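Local atomic coordinates of ferripyochelin binding protein (Pyrococcus horikoshii, PDB entry 1V3W), a protein that probably catalyses the reversible hydration of carbon dioxide as a trimeric gamma-class carbonic anhydrase, and binds zinc and calcium ions. Residues Val29-Lys34 with Ile50-Tyr55; Val42-Ile47 with Ser63-His68; Gly75-Ile80 with Lys154-Tyr159; Glu126-Ser131 with Gly138-Gln143. One frame throughout, in Å; residues are numbered along the deposited sequence. Where two conformers were deposited one is given.

Contact 1: Val29-Lys34 with Ile50-Tyr55; sequences VVLEEK and IYVGKY
Val29 meets Ile50 mainly through the backbone, with Val29 CA 3.3 Å from Ile50 O. The same oxygen accepts Val30 N at 2.9 Å and opens a parallel pairing. Strands 29-31 and 50-52 run at 2° to each other. Val30 shares a face with Tyr51. With CG1 anti to the backbone N (chi1 179°), Val30 places this methyl 3.6 Å from Tyr51 CE1. Val30 O takes Val52 N. On the other face Leu31 CD2 lies alongside Val52 CG2 at 3.6 Å, pointing the same way. Glu32 N bonds to Val52 O. In one of two modelled conformers, Glu32 OE1 uses its anti lone pair for Glu33 N, and Glu32 CG comes 3.6 Å from Tyr51 OH. Glu33 O accepts Tyr55 N at 3.1 Å, which carries the pairing past the end of the strands. Lys34 CD sits at the edge of the Tyr55 ring, 3.6 Å from CE1. Lys54 NZ makes a salt bridge with Glu76. The two strands belong to neighbouring coils of a left-handed parallel beta-helix. Arg12 and Thr72 continue the backbone bonding on the flanks, Val29 and Leu31 pack on Leu43 of strand 42-45, and Lys34 and Tyr55 touch Val160 of helix 146-169.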
loop_
_atom_site.group_PDB
_atom_site.type_symbol
_atom_site.label_atom_id
_atom_site.label_comp_id
_atom_site.label_asym_id
_atom_site.label_seq_id
_atom_site.Cartn_x
_atom_site.Cartn_y
_atom_site.Cartn_z
ATOM N N VAL A 29 8.782 -5.402 18.541
ATOM C CA VAL A 29 7.382 -5.596 18.211
ATOM C C VAL A 29 6.798 -6.639 19.147
ATOM O O VAL A 29 7.411 -7.681 19.388
ATOM C CB VAL A 29 7.211 -6.089 16.756
ATOM C CG1 VAL A 29 5.738 -6.335 16.455
ATOM C CG2 VAL A 29 7.786 -5.067 15.794
ATOM N N VAL A 30 5.622 -6.346 19.691
ATOM C CA VAL A 30 4.943 -7.273 20.581
ATOM C C VAL A 30 3.600 -7.634 19.957
ATOM O O VAL A 30 2.807 -6.751 19.632
ATOM C CB VAL A 30 4.684 -6.649 21.973
ATOM C CG1 VAL A 30 3.953 -7.649 22.855
ATOM C CG2 VAL A 30 5.999 -6.227 22.616
ATOM N N LEU A 31 3.357 -8.926 19.766
ATOM C CA LEU A 31 2.094 -9.392 19.199
ATOM C C LEU A 31 1.464 -10.309 20.245
ATOM O O LEU A 31 1.968 -11.403 20.499
ATOM C CB LEU A 31 2.356 -10.166 17.892
ATOM C CG LEU A 31 3.066 -9.406 16.760
ATOM C CD1 LEU A 31 3.275 -10.321 15.558
ATOM C CD2 LEU A 31 2.243 -8.191 16.367
ATOM N N GLU A 32 0.330 -9.894 20.819
ATOM C CA GLU A 32 -0.319 -10.720 21.830
ATOM C C GLU A 32 -1.098 -11.884 21.272
ATOM O O GLU A 32 -1.104 -12.173 20.067
ATOM C CB GLU A 32 -1.277 -9.891 22.708
ATOM C CG GLU A 32 -0.752 -9.562 24.121
ATOM C CD GLU A 32 -0.981 -10.663 25.168
ATOM O OE1 GLU A 32 -1.162 -11.842 24.799
ATOM O OE2 GLU A 32 -0.962 -10.336 26.376
ATOM N N GLU A 33 -1.743 -12.573 22.201
ATOM C CA GLU A 33 -2.596 -13.700 21.861
ATOM C C GLU A 33 -3.684 -13.435 20.826
ATOM O O GLU A 33 -4.352 -12.404 20.860
ATOM C CB GLU A 33 -3.201 -14.230 23.167
ATOM C CG GLU A 33 -4.275 -15.286 23.049
ATOM C CD GLU A 33 -4.671 -15.823 24.414
ATOM O OE1 GLU A 33 -4.450 -15.112 25.420
ATOM O OE2 GLU A 33 -5.206 -16.948 24.480
ATOM N N LYS A 34 -3.826 -14.384 19.902
ATOM C CA LYS A 34 -4.828 -14.340 18.845
ATOM C C LYS A 34 -4.745 -13.157 17.888
ATOM O O LYS A 34 -5.744 -12.766 17.281
ATOM C CB LYS A 34 -6.229 -14.442 19.459
ATOM C CG LYS A 34 -6.476 -15.791 20.127
ATOM C CD LYS A 34 -7.819 -15.846 20.835
ATOM C CE LYS A 34 -8.069 -17.226 21.427
ATOM N NZ LYS A 34 -7.028 -17.606 22.420
ATOM N N ILE A 50 6.360 -1.277 18.828
ATOM C CA ILE A 50 5.060 -1.412 18.183
ATOM C C ILE A 50 4.400 -2.524 18.980
ATOM O O ILE A 50 4.884 -3.657 18.990
ATOM C CB ILE A 50 5.167 -1.849 16.712
ATOM C CG1 ILE A 50 5.830 -0.740 15.895
ATOM C CG2 ILE A 50 3.771 -2.157 16.162
ATOM C CD1 ILE A 50 6.229 -1.170 14.501
ATOM N N TYR A 51 3.315 -2.186 19.671
ATOM C CA TYR A 51 2.590 -3.149 20.489
ATOM C C TYR A 51 1.216 -3.413 19.891
ATOM O O TYR A 51 0.481 -2.473 19.591
ATOM C CB TYR A 51 2.422 -2.599 21.908
ATOM C CG TYR A 51 1.674 -3.525 22.835
ATOM C CD1 TYR A 51 2.353 -4.452 23.625
ATOM C CD2 TYR A 51 0.282 -3.500 22.898
ATOM C CE1 TYR A 51 1.660 -5.330 24.458
ATOM C CE2 TYR A 51 -0.417 -4.374 23.719
ATOM C CZ TYR A 51 0.277 -5.282 24.494
ATOM O OH TYR A 51 -0.432 -6.142 25.295
ATOM N N VAL A 52 0.878 -4.687 19.715
ATOM C CA VAL A 52 -0.420 -5.070 19.172
ATOM C C VAL A 52 -1.147 -5.944 20.192
ATOM O O VAL A 52 -0.731 -7.072 20.468
ATOM C CB VAL A 52 -0.263 -5.837 17.846
ATOM C CG1 VAL A 52 -1.632 -6.148 17.257
ATOM C CG2 VAL A 52 0.558 -5.006 16.867
ATOM N N GLY A 53 -2.236 -5.408 20.738
ATOM C CA GLY A 53 -3.013 -6.109 21.749
ATOM C C GLY A 53 -3.793 -7.322 21.286
ATOM O O GLY A 53 -3.923 -7.576 20.092
ATOM N N LYS A 54 -4.338 -8.061 22.249
ATOM C CA LYS A 54 -5.090 -9.275 21.965
ATOM C C LYS A 54 -6.222 -9.134 20.956
ATOM O O LYS A 54 -6.923 -8.121 20.913
ATOM C CB LYS A 54 -5.664 -9.863 23.264
ATOM C CG LYS A 54 -4.616 -10.325 24.268
ATOM C CD LYS A 54 -5.200 -11.291 25.301
ATOM C CE LYS A 54 -6.267 -10.640 26.171
ATOM N NZ LYS A 54 -5.708 -9.569 27.042
ATOM N N TYR A 55 -6.380 -10.178 20.146
ATOM C CA TYR A 55 -7.445 -10.271 19.147
ATOM C C TYR A 55 -7.387 -9.249 18.024
ATOM O O TYR A 55 -8.380 -9.054 17.320
ATOM C CB TYR A 55 -8.814 -10.141 19.820
ATOM C CG TYR A 55 -8.968 -10.868 21.136
ATOM C CD1 TYR A 55 -9.035 -12.258 21.191
ATOM C CD2 TYR A 55 -9.080 -10.156 22.325
ATOM C CE1 TYR A 55 -9.218 -12.921 22.405
ATOM C CE2 TYR A 55 -9.262 -10.805 23.542
ATOM C CZ TYR A 55 -9.333 -12.184 23.574
ATOM O OH TYR A 55 -9.535 -12.824 24.776
#

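Contact 2: Val42-Ile47 with Ser63-His68; sequences VLRGDI and SIHTSH. With ZN (zinc ion), chain B.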
loop_
_atom_site.group_PDB
_atom_site.type_symbol
_atom_site.label_atom_id
_atom_site.label_comp_id
_atom_site.label_asym_id
_atom_site.label_seq_id
_atom_site.Cartn_x
_atom_site.Cartn_y
_atom_site.Cartn_z
ATOM N N VAL A 42 3.930 -4.843 7.126
ATOM C CA VAL A 42 5.243 -4.550 7.685
ATOM C C VAL A 42 5.131 -3.862 9.037
ATOM O O VAL A 42 4.504 -2.811 9.152
ATOM C CB VAL A 42 6.074 -3.626 6.749
ATOM C CG1 VAL A 42 7.435 -3.338 7.376
ATOM C CG2 VAL A 42 6.247 -4.283 5.381
ATOM N N LEU A 43 5.718 -4.476 10.060
ATOM C CA LEU A 43 5.738 -3.901 11.401
ATOM C C LEU A 43 7.221 -3.678 11.685
ATOM O O LEU A 43 7.945 -4.604 12.049
ATOM C CB LEU A 43 5.123 -4.857 12.435
ATOM C CG LEU A 43 3.600 -5.023 12.378
ATOM C CD1 LEU A 43 3.209 -5.779 11.120
ATOM C CD2 LEU A 43 3.117 -5.770 13.608
ATOM N N ARG A 44 7.673 -2.443 11.488
ATOM C CA ARG A 44 9.079 -2.113 11.681
ATOM C C ARG A 44 9.350 -1.459 13.032
ATOM O O ARG A 44 9.158 -0.260 13.208
ATOM C CB ARG A 44 9.553 -1.218 10.526
ATOM C CG ARG A 44 11.045 -0.894 10.534
ATOM C CD ARG A 44 11.605 -0.757 9.108
ATOM N NE ARG A 44 10.942 0.280 8.318
ATOM C CZ ARG A 44 11.288 1.566 8.313
ATOM N NH1 ARG A 44 12.299 1.992 9.060
ATOM N NH2 ARG A 44 10.625 2.427 7.551
ATOM N N GLY A 45 9.796 -2.270 13.988
ATOM C CA GLY A 45 10.091 -1.765 15.319
ATOM C C GLY A 45 11.557 -1.418 15.487
ATOM O O GLY A 45 12.232 -1.964 16.363
ATOM N N ASP A 46 12.052 -0.505 14.654
ATOM C CA ASP A 46 13.458 -0.109 14.711
ATOM C C ASP A 46 13.745 1.210 15.425
ATOM O O ASP A 46 14.904 1.607 15.554
ATOM C CB ASP A 46 14.070 -0.096 13.301
ATOM C CG ASP A 46 13.316 0.798 12.329
ATOM O OD1 ASP A 46 12.352 1.479 12.742
ATOM O OD2 ASP A 46 13.698 0.815 11.137
ATOM N N ILE A 47 12.696 1.892 15.874
ATOM C CA ILE A 47 12.855 3.132 16.626
ATOM C C ILE A 47 12.136 2.882 17.951
ATOM O O ILE A 47 12.757 2.424 18.911
ATOM C CB ILE A 47 12.250 4.348 15.879
ATOM C CG1 ILE A 47 12.941 4.516 14.517
ATOM C CG2 ILE A 47 12.439 5.617 16.707
ATOM C CD1 ILE A 47 12.426 5.686 13.694
ATOM N N SER A 63 1.383 -0.921 6.777
ATOM C CA SER A 63 2.696 -0.584 7.311
ATOM C C SER A 63 2.480 0.045 8.681
ATOM O O SER A 63 1.562 0.849 8.865
ATOM C CB SER A 63 3.435 0.428 6.429
ATOM O OG SER A 63 3.757 -0.120 5.169
ATOM N N ILE A 64 3.297 -0.350 9.650
ATOM C CA ILE A 64 3.226 0.239 10.978
ATOM C C ILE A 64 4.644 0.646 11.338
ATOM O O ILE A 64 5.580 -0.145 11.212
ATOM C CB ILE A 64 2.692 -0.739 12.045
ATOM C CG1 ILE A 64 1.299 -1.229 11.650
ATOM C CG2 ILE A 64 2.626 -0.032 13.403
ATOM C CD1 ILE A 64 0.662 -2.171 12.660
ATOM N N HIS A 65 4.803 1.898 11.748
ATOM C CA HIS A 65 6.108 2.408 12.124
ATOM C C HIS A 65 5.933 3.396 13.267
ATOM O O HIS A 65 4.820 3.593 13.763
ATOM C CB HIS A 65 6.773 3.096 10.930
ATOM C CG HIS A 65 8.245 3.301 11.099
ATOM N ND1 HIS A 65 8.890 4.445 10.684
ATOM C CD2 HIS A 65 9.199 2.505 11.638
ATOM C CE1 HIS A 65 10.179 4.346 10.962
ATOM N NE2 HIS A 65 10.392 3.179 11.542
ATOM N N THR A 66 7.032 4.015 13.679
ATOM C CA THR A 66 7.009 4.973 14.777
ATOM C C THR A 66 7.999 6.097 14.517
ATOM O O THR A 66 8.756 6.071 13.546
ATOM C CB THR A 66 7.424 4.309 16.102
ATOM O OG1 THR A 66 8.812 3.949 16.033
ATOM C CG2 THR A 66 6.590 3.058 16.370
ATOM N N SER A 67 7.979 7.087 15.405
ATOM C CA SER A 67 8.889 8.221 15.341
ATOM C C SER A 67 9.516 8.294 16.725
ATOM O O SER A 67 8.957 7.760 17.684
ATOM C CB SER A 67 8.123 9.511 15.038
ATOM O OG SER A 67 7.029 9.680 15.922
ATOM N N HIS A 68 10.677 8.930 16.836
ATOM C CA HIS A 68 11.327 9.045 18.135
ATOM C C HIS A 68 10.377 9.690 19.139
ATOM O O HIS A 68 9.860 10.785 18.908
ATOM C CB HIS A 68 12.614 9.869 18.033
ATOM C CG HIS A 68 13.764 9.124 17.428
ATOM N ND1 HIS A 68 13.975 9.050 16.069
ATOM C CD2 HIS A 68 14.758 8.406 18.004
ATOM C CE1 HIS A 68 15.051 8.319 15.832
ATOM N NE2 HIS A 68 15.544 7.917 16.989
HETATM ZN ZN ZN B . 8.110 6.168 9.494
HETATM O O HOH W 1 9.759 1.514 15.350
HETATM O O HOH W 2 9.489 6.959 8.594
#
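Strands 42-45 and 63-65 run parallel at 11° to each other, with Ile64 N bonded to Val42 O at 2.8 Å and Arg44 N bonded to Ile64 O. They belong to adjacent coils of the left-handed beta-helix, and they bring His65 to the zinc site at the subunit interface. Leu43 and Ile64 lie side by side. His65 ND1 binds zinc at 2.2 Å. His87, His82 of the second subunit and a water complete the metal site. On the far side of the ring, Asp46 OD1, through its syn lone pair, accepts His65 NE2 in the ring plane at 2.9 Å. This bond helps fix the rotation of the ring. Asp46 OD2 forms a salt bridge with Arg44 NH1 at 2.8 Å and is also bonded to His166 of the second subunit. Arg44 NH2 makes a salt bridge with Asp60 of the second subunit. The Arg44 guanidinium lies over one face of the His65 ring, toward its rim, with the planes 32° apart. An alanine in place of Arg44 would remove the guanidinium from that face and would probably leave both aspartates without this charged partner. Water 1 joins Arg44 O, Ile47 N and Thr66 OG1, the last at 2.7 Å. Thr66 OG1 also bonds to Glu48 N. Ile47 CG2 makes a CH-pi contact over the centre of the His68 ring, 3.7 Å from its centroid.

Contact 3: Gly75-Ile80 with Lys154-Tyr159; sequences GEYVTI and KNAEIY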
loop_
_atom_site.group_PDB
_atom_site.type_symbol
_atom_site.label_atom_id
_atom_site.label_comp_id
_atom_site.label_asym_id
_atom_site.label_seq_id
_atom_site.Cartn_x
_atom_site.Cartn_y
_atom_site.Cartn_z
ATOM N N GLY A 75 -4.617 -1.382 20.740
ATOM C CA GLY A 75 -5.383 -2.102 21.744
ATOM C C GLY A 75 -5.892 -3.455 21.286
ATOM O O GLY A 75 -5.330 -4.069 20.371
ATOM N N GLU A 76 -6.967 -3.914 21.922
ATOM C CA GLU A 76 -7.567 -5.208 21.619
ATOM C C GLU A 76 -8.727 -5.117 20.637
ATOM O O GLU A 76 -9.411 -4.096 20.560
ATOM C CB GLU A 76 -8.062 -5.870 22.906
ATOM C CG GLU A 76 -7.017 -5.961 23.998
ATOM C CD GLU A 76 -7.361 -7.003 25.040
ATOM O OE1 GLU A 76 -8.510 -7.499 25.035
ATOM O OE2 GLU A 76 -6.482 -7.325 25.864
ATOM N N TYR A 77 -8.951 -6.203 19.900
ATOM C CA TYR A 77 -10.029 -6.262 18.915
ATOM C C TYR A 77 -9.926 -5.118 17.917
ATOM O O TYR A 77 -10.935 -4.534 17.514
ATOM C CB TYR A 77 -11.389 -6.212 19.611
ATOM C CG TYR A 77 -11.694 -7.424 20.461
ATOM C CD1 TYR A 77 -12.115 -8.622 19.880
ATOM C CD2 TYR A 77 -11.591 -7.364 21.848
ATOM C CE1 TYR A 77 -12.430 -9.729 20.665
ATOM C CE2 TYR A 77 -11.904 -8.462 22.642
ATOM C CZ TYR A 77 -12.323 -9.639 22.045
ATOM O OH TYR A 77 -12.649 -10.727 22.823
ATOM N N VAL A 78 -8.698 -4.791 17.528
ATOM C CA VAL A 78 -8.475 -3.730 16.560
ATOM C C VAL A 78 -8.266 -4.331 15.182
ATOM O O VAL A 78 -7.532 -5.306 15.019
ATOM C CB VAL A 78 -7.234 -2.881 16.916
ATOM C CG1 VAL A 78 -6.934 -1.896 15.785
ATOM C CG2 VAL A 78 -7.475 -2.127 18.212
ATOM N N THR A 79 -8.936 -3.749 14.197
ATOM C CA THR A 79 -8.815 -4.189 12.817
ATOM C C THR A 79 -8.067 -3.114 12.043
ATOM O O THR A 79 -8.564 -1.999 11.897
ATOM C CB THR A 79 -10.202 -4.383 12.166
ATOM O OG1 THR A 79 -10.865 -5.498 12.771
ATOM C CG2 THR A 79 -10.063 -4.629 10.668
ATOM N N ILE A 80 -6.865 -3.432 11.574
ATOM C CA ILE A 80 -6.101 -2.470 10.787
ATOM C C ILE A 80 -6.281 -2.905 9.337
ATOM O O ILE A 80 -5.663 -3.866 8.873
ATOM C CB ILE A 80 -4.616 -2.457 11.185
ATOM C CG1 ILE A 80 -4.497 -2.208 12.695
ATOM C CG2 ILE A 80 -3.888 -1.352 10.420
ATOM C CD1 ILE A 80 -3.077 -2.109 13.192
ATOM N N LYS A 154 -17.025 -7.725 16.141
ATOM C CA LYS A 154 -17.282 -8.799 15.175
ATOM C C LYS A 154 -16.191 -8.904 14.097
ATOM O O LYS A 154 -15.726 -9.999 13.778
ATOM C CB LYS A 154 -18.675 -8.560 14.542
ATOM C CG LYS A 154 -19.234 -9.604 13.548
ATOM C CD LYS A 154 -20.698 -10.022 13.897
ATOM C CE LYS A 154 -21.880 -9.490 13.007
ATOM N NZ LYS A 154 -21.681 -8.976 11.609
ATOM N N ASN A 155 -15.784 -7.764 13.550
ATOM C CA ASN A 155 -14.755 -7.727 12.511
ATOM C C ASN A 155 -13.501 -8.444 13.011
ATOM O O ASN A 155 -12.923 -9.285 12.317
ATOM C CB ASN A 155 -14.414 -6.271 12.167
ATOM C CG ASN A 155 -13.678 -6.128 10.841
ATOM O OD1 ASN A 155 -12.980 -7.039 10.395
ATOM N ND2 ASN A 155 -13.818 -4.964 10.217
ATOM N N ALA A 156 -13.088 -8.105 14.228
ATOM C CA ALA A 156 -11.901 -8.707 14.825
ATOM C C ALA A 156 -12.083 -10.198 15.094
ATOM O O ALA A 156 -11.163 -10.988 14.890
ATOM C CB ALA A 156 -11.546 -7.980 16.116
ATOM N N GLU A 157 -13.267 -10.590 15.554
ATOM C CA GLU A 157 -13.517 -11.998 15.836
ATOM C C GLU A 157 -13.447 -12.840 14.570
ATOM O O GLU A 157 -12.974 -13.976 14.600
ATOM C CB GLU A 157 -14.874 -12.169 16.519
ATOM C CG GLU A 157 -14.887 -11.652 17.944
ATOM C CD GLU A 157 -16.237 -11.802 18.608
ATOM O OE1 GLU A 157 -17.201 -11.162 18.140
ATOM O OE2 GLU A 157 -16.336 -12.558 19.597
ATOM N N ILE A 158 -13.917 -12.281 13.460
ATOM C CA ILE A 158 -13.879 -12.984 12.184
ATOM C C ILE A 158 -12.422 -13.303 11.868
ATOM O O ILE A 158 -12.090 -14.405 11.427
ATOM C CB ILE A 158 -14.467 -12.116 11.047
ATOM C CG1 ILE A 158 -15.981 -11.985 11.230
ATOM C CG2 ILE A 158 -14.133 -12.725 9.688
ATOM C CD1 ILE A 158 -16.659 -11.120 10.187
ATOM N N TYR A 159 -11.551 -12.332 12.114
ATOM C CA TYR A 159 -10.133 -12.508 11.852
ATOM C C TYR A 159 -9.432 -13.484 12.773
ATOM O O TYR A 159 -8.485 -14.158 12.361
ATOM C CB TYR A 159 -9.416 -11.165 11.883
ATOM C CG TYR A 159 -9.265 -10.614 10.501
ATOM C CD1 TYR A 159 -10.267 -9.841 9.924
ATOM C CD2 TYR A 159 -8.164 -10.964 9.724
ATOM C CE1 TYR A 159 -10.180 -9.435 8.596
ATOM C CE2 TYR A 159 -8.067 -10.572 8.402
ATOM C CZ TYR A 159 -9.076 -9.810 7.844
ATOM O OH TYR A 159 -8.969 -9.450 6.523
#
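Thr79 OG1 hydrogen-bonds to Asn57 of the preceding coil and lies 3.5 Å from Asn155 CG across the contact. No hydrogen bond joins the two segments, so they meet by packing. Thr79 CG2 is 3.8 Å from Asn155 ND2, and the two side chains cross at about a right angle. Asn155 CG is anti to its backbone N (chi1 -163°), which brings it to the threonine. Asn155 OD1 accepts a bond from a glycerol, probably from the crystallisation liquor. The contact lays helix 146-169 along the outside of the left-handed beta-helix, an arrangement known from gamma-class carbonic anhydrases. The backbones come nearest at Ala156 and Tyr77. Ala156 CB is 3.6 Å from Tyr77 CA and meets the edge of the Tyr77 ring, 3.9 Å from CD1. The small side chain lets the helix backbone come near the corner of the coil. Further round the ring, Glu157 CG lies 4.1 Å from Tyr77 CE1. Tyr77 is itself stacked on Tyr55 of the preceding coil. One helical turn is held by Ile158 N to Lys154 O at 2.9 Å. Tyr159 OH bonds to Arg44 NH2 of the third subunit, and its side chain packs on His65, a zinc ligand of that subunit.

Contact 4: Glu126-Ser131 with Gly138-Gln143; sequences EIPDYS and GKVVRQ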
loop_
_atom_site.group_PDB
_atom_site.type_symbol
_atom_site.label_atom_id
_atom_site.label_comp_id
_atom_site.label_asym_id
_atom_site.label_seq_id
_atom_site.Cartn_x
_atom_site.Cartn_y
_atom_site.Cartn_z
ATOM N N GLU A 126 -6.947 13.866 18.659
ATOM C CA GLU A 126 -7.594 12.982 19.617
ATOM C C GLU A 126 -9.017 12.686 19.161
ATOM O O GLU A 126 -9.818 13.600 18.952
ATOM C CB GLU A 126 -7.606 13.616 21.011
ATOM C CG GLU A 126 -6.215 13.879 21.569
ATOM C CD GLU A 126 -6.234 14.321 23.019
ATOM O OE1 GLU A 126 -5.146 14.594 23.568
ATOM O OE2 GLU A 126 -7.333 14.392 23.609
ATOM N N ILE A 127 -9.321 11.403 18.992
ATOM C CA ILE A 127 -10.642 10.965 18.560
ATOM C C ILE A 127 -11.381 10.332 19.736
ATOM O O ILE A 127 -10.936 9.330 20.296
ATOM C CB ILE A 127 -10.535 9.927 17.422
ATOM C CG1 ILE A 127 -9.762 10.523 16.242
ATOM C CG2 ILE A 127 -11.929 9.485 16.989
ATOM C CD1 ILE A 127 -10.424 11.742 15.616
ATOM N N PRO A 128 -12.524 10.913 20.131
ATOM C CA PRO A 128 -13.302 10.376 21.255
ATOM C C PRO A 128 -13.909 8.999 20.978
ATOM O O PRO A 128 -14.033 8.585 19.825
ATOM C CB PRO A 128 -14.384 11.436 21.464
ATOM C CG PRO A 128 -13.749 12.695 20.939
ATOM C CD PRO A 128 -13.075 12.204 19.686
ATOM N N ASP A 129 -14.292 8.298 22.043
ATOM C CA ASP A 129 -14.903 6.982 21.903
ATOM C C ASP A 129 -16.192 7.082 21.091
ATOM O O ASP A 129 -16.833 8.134 21.054
ATOM C CB ASP A 129 -15.262 6.382 23.271
ATOM C CG ASP A 129 -14.081 6.288 24.215
ATOM O OD1 ASP A 129 -12.925 6.230 23.750
ATOM O OD2 ASP A 129 -14.318 6.253 25.443
ATOM N N TYR A 130 -16.560 5.979 20.444
ATOM C CA TYR A 130 -17.792 5.894 19.662
ATOM C C TYR A 130 -17.902 6.880 18.505
ATOM O O TYR A 130 -19.002 7.271 18.118
ATOM C CB TYR A 130 -18.989 6.051 20.604
ATOM C CG TYR A 130 -19.019 4.985 21.672
ATOM C CD1 TYR A 130 -19.367 3.673 21.357
ATOM C CD2 TYR A 130 -18.636 5.270 22.986
ATOM C CE1 TYR A 130 -19.330 2.667 22.316
ATOM C CE2 TYR A 130 -18.595 4.269 23.955
ATOM C CZ TYR A 130 -18.942 2.970 23.610
ATOM O OH TYR A 130 -18.895 1.964 24.549
ATOM N N SER A 131 -16.761 7.256 17.938
ATOM C CA SER A 131 -16.734 8.203 16.828
ATOM C C SER A 131 -16.552 7.558 15.460
ATOM O O SER A 131 -15.899 6.520 15.326
ATOM C CB SER A 131 -15.587 9.204 17.007
ATOM O OG SER A 131 -15.676 9.920 18.223
ATOM N N GLY A 138 -9.038 14.137 8.884
ATOM C CA GLY A 138 -10.128 13.390 9.482
ATOM C C GLY A 138 -10.907 14.154 10.533
ATOM O O GLY A 138 -10.332 14.772 11.435
ATOM N N LYS A 139 -12.228 14.096 10.400
ATOM C CA LYS A 139 -13.165 14.757 11.304
ATOM C C LYS A 139 -14.090 13.712 11.910
ATOM O O LYS A 139 -14.338 12.679 11.295
ATOM C CB LYS A 139 -14.063 15.733 10.533
ATOM C CG LYS A 139 -13.361 16.782 9.699
ATOM C CD LYS A 139 -12.820 17.916 10.543
ATOM C CE LYS A 139 -11.695 17.454 11.438
ATOM N NZ LYS A 139 -10.867 18.606 11.867
ATOM N N VAL A 140 -14.592 13.978 13.112
ATOM C CA VAL A 140 -15.572 13.088 13.723
ATOM C C VAL A 140 -16.851 13.643 13.110
ATOM O O VAL A 140 -17.196 14.801 13.348
ATOM C CB VAL A 140 -15.670 13.249 15.259
ATOM C CG1 VAL A 140 -16.922 12.545 15.769
ATOM C CG2 VAL A 140 -14.442 12.666 15.932
ATOM N N VAL A 141 -17.543 12.839 12.314
ATOM C CA VAL A 141 -18.763 13.299 11.662
ATOM C C VAL A 141 -20.034 12.951 12.430
ATOM O O VAL A 141 -21.071 13.592 12.250
ATOM C CB VAL A 141 -18.856 12.735 10.234
ATOM C CG1 VAL A 141 -17.720 13.293 9.387
ATOM C CG2 VAL A 141 -18.789 11.218 10.269
ATOM N N ARG A 142 -19.948 11.940 13.287
ATOM C CA ARG A 142 -21.088 11.509 14.091
ATOM C C ARG A 142 -20.668 10.351 14.985
ATOM O O ARG A 142 -19.551 9.850 14.880
ATOM C CB ARG A 142 -22.246 11.050 13.195
ATOM C CG ARG A 142 -21.971 9.785 12.382
ATOM C CD ARG A 142 -23.241 9.307 11.687
ATOM N NE ARG A 142 -23.013 8.196 10.764
ATOM C CZ ARG A 142 -22.689 6.960 11.130
ATOM N NH1 ARG A 142 -22.550 6.652 12.413
ATOM N NH2 ARG A 142 -22.508 6.024 10.206
ATOM N N GLN A 143 -21.566 9.935 15.870
ATOM C CA GLN A 143 -21.281 8.814 16.755
ATOM C C GLN A 143 -21.711 7.529 16.048
ATOM O O GLN A 143 -22.541 7.558 15.137
ATOM C CB GLN A 143 -22.041 8.960 18.075
ATOM C CG GLN A 143 -21.651 10.173 18.918
ATOM C CD GLN A 143 -20.164 10.234 19.224
ATOM O OE1 GLN A 143 -19.375 10.750 18.432
ATOM N NE2 GLN A 143 -19.774 9.696 20.376
HETATM O O HOH W 3 -16.984 11.954 19.207
#
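The flat amide of Gln143 has Tyr130 O over one face, 3.4 Å from CD. Gln143 bends at chi2 (-55°), which places CD there. Its NE2 makes a weak bond to Asp129 O at 3.4 Å. Its OE1 accepts a hydrogen bond from water 3 at 2.8 Å. The Tyr130 ring turns to His112, with the planes nearly parallel. Water 3 also donates to Ser131 OG at 2.6 Å and so bridges the two segments. Ser131 OG in turn donates to Pro128 O at 2.7 Å, from above the carbonyl plane. That bond closes across the type II turn from Pro128 to Ser131. An alanine at Ser131 would probably leave Pro128 O without this donor and water 3 without one of its anchors, so the Gln143 amide would be freer to turn. Next to this polar group is an apolar cluster. Val140 CG2 is 4.1 Å from Ile127 CD1, 4.0 Å from Pro128 CD and 3.8 Å from Ser131 CB. Ser131 and Gln143 form an antiparallel non-hydrogen-bonded pair. Arg142 reaches Glu148 in helix 146-169. The arrangement ends the left-handed beta-helix: after the last parallel coil the chain turns back, and strand 138-143 runs antiparallel to strand 131-135.

From the N terminus, contact 1 opens at 29-34 and contact 2 at 42-47. Contact 1 then closes at 50-55 and contact 2 at 63-68, so the two cross. Each closes one coil of the beta-helix, on two of its sheets. They touch where Ile50 packs on Arg44 and Ile64. Contact 3 opens next, at 75-80, and closes only at 154-159. Its long loop holds the later coils and all of contact 4, which joins 126-131 to 138-143 at the far end. Contact 3 brings the C-terminal helix back along the coils. It meets contact 1 where Ala156 packs on Tyr55. Contact 4 touches none of the others.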